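Local coordinates for gamma-glutamyltranspeptidase (Ggt) (Helicobacter pylori 26695, PDB 5BPK) that hydrolyses and transfers the gamma-glutamyl group of substrates such as glutathione, as an N-terminal nucleophile hydrolase built from a large and a small subunit, at the interface of chains A and B. Sequence-based numbering; all coordinates share one arbitrary frame. Chains: chain A, Gamma-glutamyltranspeptidase (Ggt); chain B, Gamma-glutamyltranspeptidase (Ggt).

Contact 1: the interface of chains A and B. Residues chain A 319-320, 323-324; chain B 56, 126-128.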
loop_
_atom_site.group_PDB
_atom_site.type_symbol
_atom_site.label_atom_id
_atom_site.label_comp_id
_atom_site.label_asym_id
_atom_site.label_seq_id
_atom_site.Cartn_x
_atom_site.Cartn_y
_atom_site.Cartn_z
ATOM N N MET A 319 12.400 -14.887 -1.423
ATOM C CA MET A 319 12.233 -13.567 -0.805
ATOM C C MET A 319 13.585 -12.937 -0.498
ATOM O O MET A 319 13.801 -11.769 -0.761
ATOM C CB MET A 319 11.448 -13.669 0.506
ATOM C CG MET A 319 9.995 -14.037 0.361
ATOM S SD MET A 319 9.254 -14.496 1.947
ATOM C CE MET A 319 7.566 -14.861 1.406
ATOM N N ARG A 320 14.480 -13.725 0.080
ATOM C CA ARG A 320 15.802 -13.239 0.460
ATOM C C ARG A 320 16.508 -12.617 -0.729
ATOM O O ARG A 320 17.042 -11.519 -0.618
ATOM C CB ARG A 320 16.643 -14.383 1.008
ATOM C CG ARG A 320 17.923 -13.963 1.692
ATOM C CD ARG A 320 18.850 -15.153 1.869
ATOM N NE ARG A 320 18.296 -16.235 2.693
ATOM C CZ ARG A 320 18.328 -16.265 4.026
ATOM N NH1 ARG A 320 18.828 -15.246 4.723
ATOM N NH2 ARG A 320 17.853 -17.322 4.681
ATOM N N TYR A 323 14.674 -9.277 -2.043
ATOM C CA TYR A 323 14.903 -8.068 -1.238
ATOM C C TYR A 323 16.336 -7.563 -1.375
ATOM O O TYR A 323 16.568 -6.360 -1.326
ATOM C CB TYR A 323 14.496 -8.249 0.222
ATOM C CG TYR A 323 12.995 -8.141 0.452
ATOM C CD1 TYR A 323 12.174 -9.250 0.329
ATOM C CD2 TYR A 323 12.401 -6.920 0.768
ATOM C CE1 TYR A 323 10.806 -9.163 0.543
ATOM C CE2 TYR A 323 11.025 -6.820 0.977
ATOM C CZ TYR A 323 10.229 -7.956 0.853
ATOM O OH TYR A 323 8.857 -7.896 1.060
ATOM N N ALA A 324 17.295 -8.465 -1.590
ATOM C CA ALA A 324 18.649 -8.020 -1.909
ATOM C C ALA A 324 18.629 -7.255 -3.236
ATOM O O ALA A 324 19.226 -6.181 -3.359
ATOM C CB ALA A 324 19.604 -9.195 -1.962
ATOM N N LEU B 56 14.378 -1.147 5.303
ATOM C CA LEU B 56 14.791 -1.226 3.911
ATOM C C LEU B 56 15.965 -0.272 3.679
ATOM O O LEU B 56 16.051 0.803 4.291
ATOM C CB LEU B 56 13.611 -0.903 2.990
ATOM C CG LEU B 56 12.436 -1.880 3.072
ATOM C CD1 LEU B 56 11.205 -1.270 2.411
ATOM C CD2 LEU B 56 12.781 -3.239 2.460
ATOM N N MET B 126 10.514 -12.883 5.104
ATOM C CA MET B 126 11.961 -12.751 5.007
ATOM C C MET B 126 12.248 -11.569 4.088
ATOM O O MET B 126 11.759 -11.536 2.969
ATOM C CB MET B 126 12.555 -14.056 4.457
ATOM C CG MET B 126 13.961 -13.983 3.875
ATOM S SD MET B 126 15.252 -13.460 5.002
ATOM C CE MET B 126 15.422 -14.923 6.052
ATOM N N GLN B 127 13.014 -10.598 4.584
ATOM C CA GLN B 127 13.390 -9.417 3.788
ATOM C C GLN B 127 14.900 -9.207 3.687
ATOM O O GLN B 127 15.356 -8.092 3.398
ATOM C CB GLN B 127 12.699 -8.144 4.307
ATOM C CG GLN B 127 13.039 -7.734 5.707
ATOM C CD GLN B 127 12.400 -6.399 6.083
ATOM O OE1 GLN B 127 11.171 -6.268 6.129
ATOM N NE2 GLN B 127 13.236 -5.397 6.347
ATOM N N TRP B 128 15.655 -10.290 3.886
ATOM C CA TRP B 128 17.110 -10.345 3.666
ATOM C C TRP B 128 17.875 -9.623 4.786
ATOM O O TRP B 128 18.682 -10.248 5.481
ATOM C CB TRP B 128 17.450 -9.872 2.237
ATOM C CG TRP B 128 18.865 -9.456 1.946
ATOM C CD1 TRP B 128 19.956 -10.262 1.819
ATOM C CD2 TRP B 128 19.314 -8.128 1.711
ATOM N NE1 TRP B 128 21.068 -9.504 1.514
ATOM C CE2 TRP B 128 20.698 -8.187 1.458
ATOM C CE3 TRP B 128 18.676 -6.881 1.699
ATOM C CZ2 TRP B 128 21.456 -7.046 1.188
ATOM C CZ3 TRP B 128 19.433 -5.750 1.436
ATOM C CH2 TRP B 128 20.803 -5.844 1.182
#
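A:Ala324 lies against the indole of B:Trp128, its CA 3.8 Å from the centroid of the six-membered ring and its CB over the five-membered one. A methyl side chain suits this position, because it lets the broad indole lie almost against the helix backbone and cover both carbons with one face. The indole reaches this place with CG anti to the backbone N (chi1 162°), and the CB methylene of B:Trp128 comes up to the backbone O of A:Arg320.

At the preceding residue of the helix, the phenol ring of A:Tyr323 receives B:Gln127 on a face. CB of B:Gln127 stands over the middle of the ring, 3.8 Å from its centroid, while the backbone CA of the same residue lies 3.6 Å from A:Tyr323 CG. The aromatic ring thus packs on backbone as much as on side chain. Toward the other end of this patch, CD2 of B:Leu56 makes a looser contact at A:Tyr323 CD2, 4.1 Å away.

Farther out, B:Met126 bends at chi2 and chi3 (61° and 73°), a fold that the flexible thioether chain allows. Its terminal CE rests 3.8 Å from CZ of A:Arg320, and SD lies above the guanidinium plane toward the rim. The thioether thus packs against the guanidinium, a soft apolar group against a flat cationic one. A:Met319 closes this side, with CB 3.3 Å from the backbone O of B:Met126.

All four chain A residues belong to helix 309-329, whose flank is met by the loop segment 126-128 of chain B, with B:Leu56 added from a separate loop.

Contact 2: the interface of chains A and B. Residues chain A 131, 239-240, 243-244; chain B 29-31, 33, 35.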
loop_
_atom_site.group_PDB
_atom_site.type_symbol
_atom_site.label_atom_id
_atom_site.label_comp_id
_atom_site.label_asym_id
_atom_site.label_seq_id
_atom_site.Cartn_x
_atom_site.Cartn_y
_atom_site.Cartn_z
ATOM N N TYR A 131 7.067 18.851 8.454
ATOM C CA TYR A 131 6.724 19.366 7.132
ATOM C C TYR A 131 7.729 19.018 6.024
ATOM O O TYR A 131 7.342 18.882 4.857
ATOM C CB TYR A 131 6.516 20.884 7.197
ATOM C CG TYR A 131 5.275 21.327 7.963
ATOM C CD1 TYR A 131 5.207 21.237 9.358
ATOM C CD2 TYR A 131 4.172 21.835 7.289
ATOM C CE1 TYR A 131 4.072 21.657 10.056
ATOM C CE2 TYR A 131 3.030 22.247 7.969
ATOM C CZ TYR A 131 2.981 22.150 9.356
ATOM O OH TYR A 131 1.860 22.569 10.036
ATOM N N LEU A 239 -2.963 27.744 1.395
ATOM C CA LEU A 239 -2.805 27.248 2.768
ATOM C C LEU A 239 -1.618 26.295 2.895
ATOM O O LEU A 239 -0.908 26.314 3.896
ATOM C CB LEU A 239 -4.074 26.518 3.242
ATOM C CG LEU A 239 -5.341 27.344 3.459
ATOM C CD1 LEU A 239 -6.527 26.433 3.742
ATOM C CD2 LEU A 239 -5.129 28.321 4.613
ATOM N N ILE A 240 -1.407 25.459 1.876
ATOM C CA ILE A 240 -0.302 24.506 1.919
ATOM C C ILE A 240 1.031 25.266 1.882
ATOM O O ILE A 240 1.891 25.052 2.727
ATOM C CB ILE A 240 -0.388 23.457 0.771
ATOM C CG1 ILE A 240 -1.627 22.585 0.962
ATOM C CG2 ILE A 240 0.868 22.581 0.736
ATOM C CD1 ILE A 240 -1.974 21.729 -0.242
ATOM N N ASP A 243 1.664 27.296 5.231
ATOM C CA ASP A 243 2.010 26.466 6.382
ATOM C C ASP A 243 3.406 25.849 6.209
ATOM O O ASP A 243 4.161 25.723 7.177
ATOM C CB ASP A 243 0.928 25.390 6.630
ATOM C CG ASP A 243 0.742 25.073 8.105
ATOM O OD1 ASP A 243 1.116 25.926 8.962
ATOM O OD2 ASP A 243 0.207 23.980 8.414
ATOM N N MET A 244 3.750 25.485 4.970
ATOM C CA MET A 244 5.096 25.003 4.650
ATOM C C MET A 244 6.172 26.040 4.977
ATOM O O MET A 244 7.157 25.728 5.649
ATOM C CB MET A 244 5.184 24.593 3.180
ATOM C CG MET A 244 4.505 23.255 2.896
ATOM S SD MET A 244 5.535 21.857 3.383
ATOM C CE MET A 244 4.370 20.487 3.463
ATOM N N SER B 29 -0.386 18.563 10.225
ATOM C CA SER B 29 -1.521 18.880 9.384
ATOM C C SER B 29 -1.295 20.217 8.684
ATOM O O SER B 29 -0.513 21.050 9.152
ATOM C CB SER B 29 -2.789 18.975 10.233
ATOM O OG SER B 29 -3.032 17.786 10.957
ATOM N N ILE B 30 -1.993 20.430 7.575
ATOM C CA ILE B 30 -2.015 21.747 6.935
ATOM C C ILE B 30 -3.081 22.623 7.606
ATOM O O ILE B 30 -4.282 22.357 7.521
ATOM C CB ILE B 30 -2.219 21.653 5.409
ATOM C CG1 ILE B 30 -1.006 20.971 4.755
ATOM C CG2 ILE B 30 -2.444 23.054 4.793
ATOM C CD1 ILE B 30 0.308 21.725 4.875
ATOM N N ASP B 31 -2.614 23.650 8.321
ATOM C CA ASP B 31 -3.509 24.523 9.084
ATOM C C ASP B 31 -4.506 25.203 8.153
ATOM O O ASP B 31 -4.129 25.836 7.159
ATOM C CB ASP B 31 -2.713 25.555 9.890
ATOM C CG ASP B 31 -3.469 26.066 11.118
ATOM O OD1 ASP B 31 -4.665 25.782 11.266
ATOM O OD2 ASP B 31 -2.848 26.753 11.947
ATOM N N ALA B 33 -6.751 23.506 6.386
ATOM C CA ALA B 33 -7.207 22.510 5.401
ATOM C C ALA B 33 -7.652 21.164 6.006
ATOM O O ALA B 33 -8.286 20.355 5.327
ATOM C CB ALA B 33 -6.137 22.286 4.340
ATOM N N PHE B 35 -6.174 18.316 6.872
ATOM C CA PHE B 35 -5.585 17.022 6.512
ATOM C C PHE B 35 -4.135 16.868 6.962
ATOM O O PHE B 35 -3.391 17.844 7.066
ATOM C CB PHE B 35 -5.736 16.742 5.005
ATOM C CG PHE B 35 -4.872 17.602 4.121
ATOM C CD1 PHE B 35 -3.578 17.213 3.795
ATOM C CD2 PHE B 35 -5.357 18.801 3.603
ATOM C CE1 PHE B 35 -2.787 18.002 2.970
ATOM C CE2 PHE B 35 -4.570 19.586 2.788
ATOM C CZ PHE B 35 -3.276 19.188 2.478
HETATM O O HOH W 1 -2.002 27.265 6.335
#
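B:Asp31 offers its backbone N-H to the carboxylate of A:Asp243 in a nearly straight hydrogen bond, 2.8 Å from N to OD2 and 174° at the hydrogen. The same OD2 accepts from the phenol OH of A:Tyr131 at 2.7 Å. The two donors approach from opposite faces of the carboxylate plane, gripping the oxygen between them. A short acidic side chain suits the helix surface here, since it can take a bond from the partner's backbone and one from its own chain. A:Tyr131 OH, which gives its proton to A:Asp243, also lies close to the backbone O of B:Ser29, at 3.0 Å. That O is 3.1 Å from A:Asp243 OD2, a probably strained approach of two acceptors.

B:Ile30 fills the apolar middle. With CG2 anti to its backbone N, this branch points at the helix and meets CA of A:Ile240 at 3.9 Å, while CD1 reaches toward CB of A:Asp243. The branched side chain thus spreads over one turn of the helix. CD1 of A:Ile240 in turn meets the edge of the B:Phe35 ring, in its plane, 3.9 Å from CZ.

Packing is looser around A:Leu239. Its CD2 lies 3.7 Å from B:Asp31 O, and a water joins the backbone O atoms of these two residues. The side chains of A:Asp243 and B:Asp31 cross at about a right angle, their carboxylate planes 53° apart, with the charged atoms not in contact.

The site fastens the loop around residues 29-35 of chain B to helix 234-246 of chain A, and probably helps to hold the two subunits together.

The centres of contact 1 and contact 2 lie about 36 Å apart, and the two share no residue or secondary-structure element. Each sets loop segments of chain B against a helix of chain A, 309-329 in contact 1 and 234-246 in contact 2, with the short 3-10 helix 131-133 adding to the second. They differ in chemistry: contact 1 depends on aromatic and thioether packing, contact 2 on a carboxylate held by two donors beside a small apolar cluster. Such widely spaced attachments fit the intertwined subunits of this family, which arise from one precursor, and probably help to fix their relative orientation.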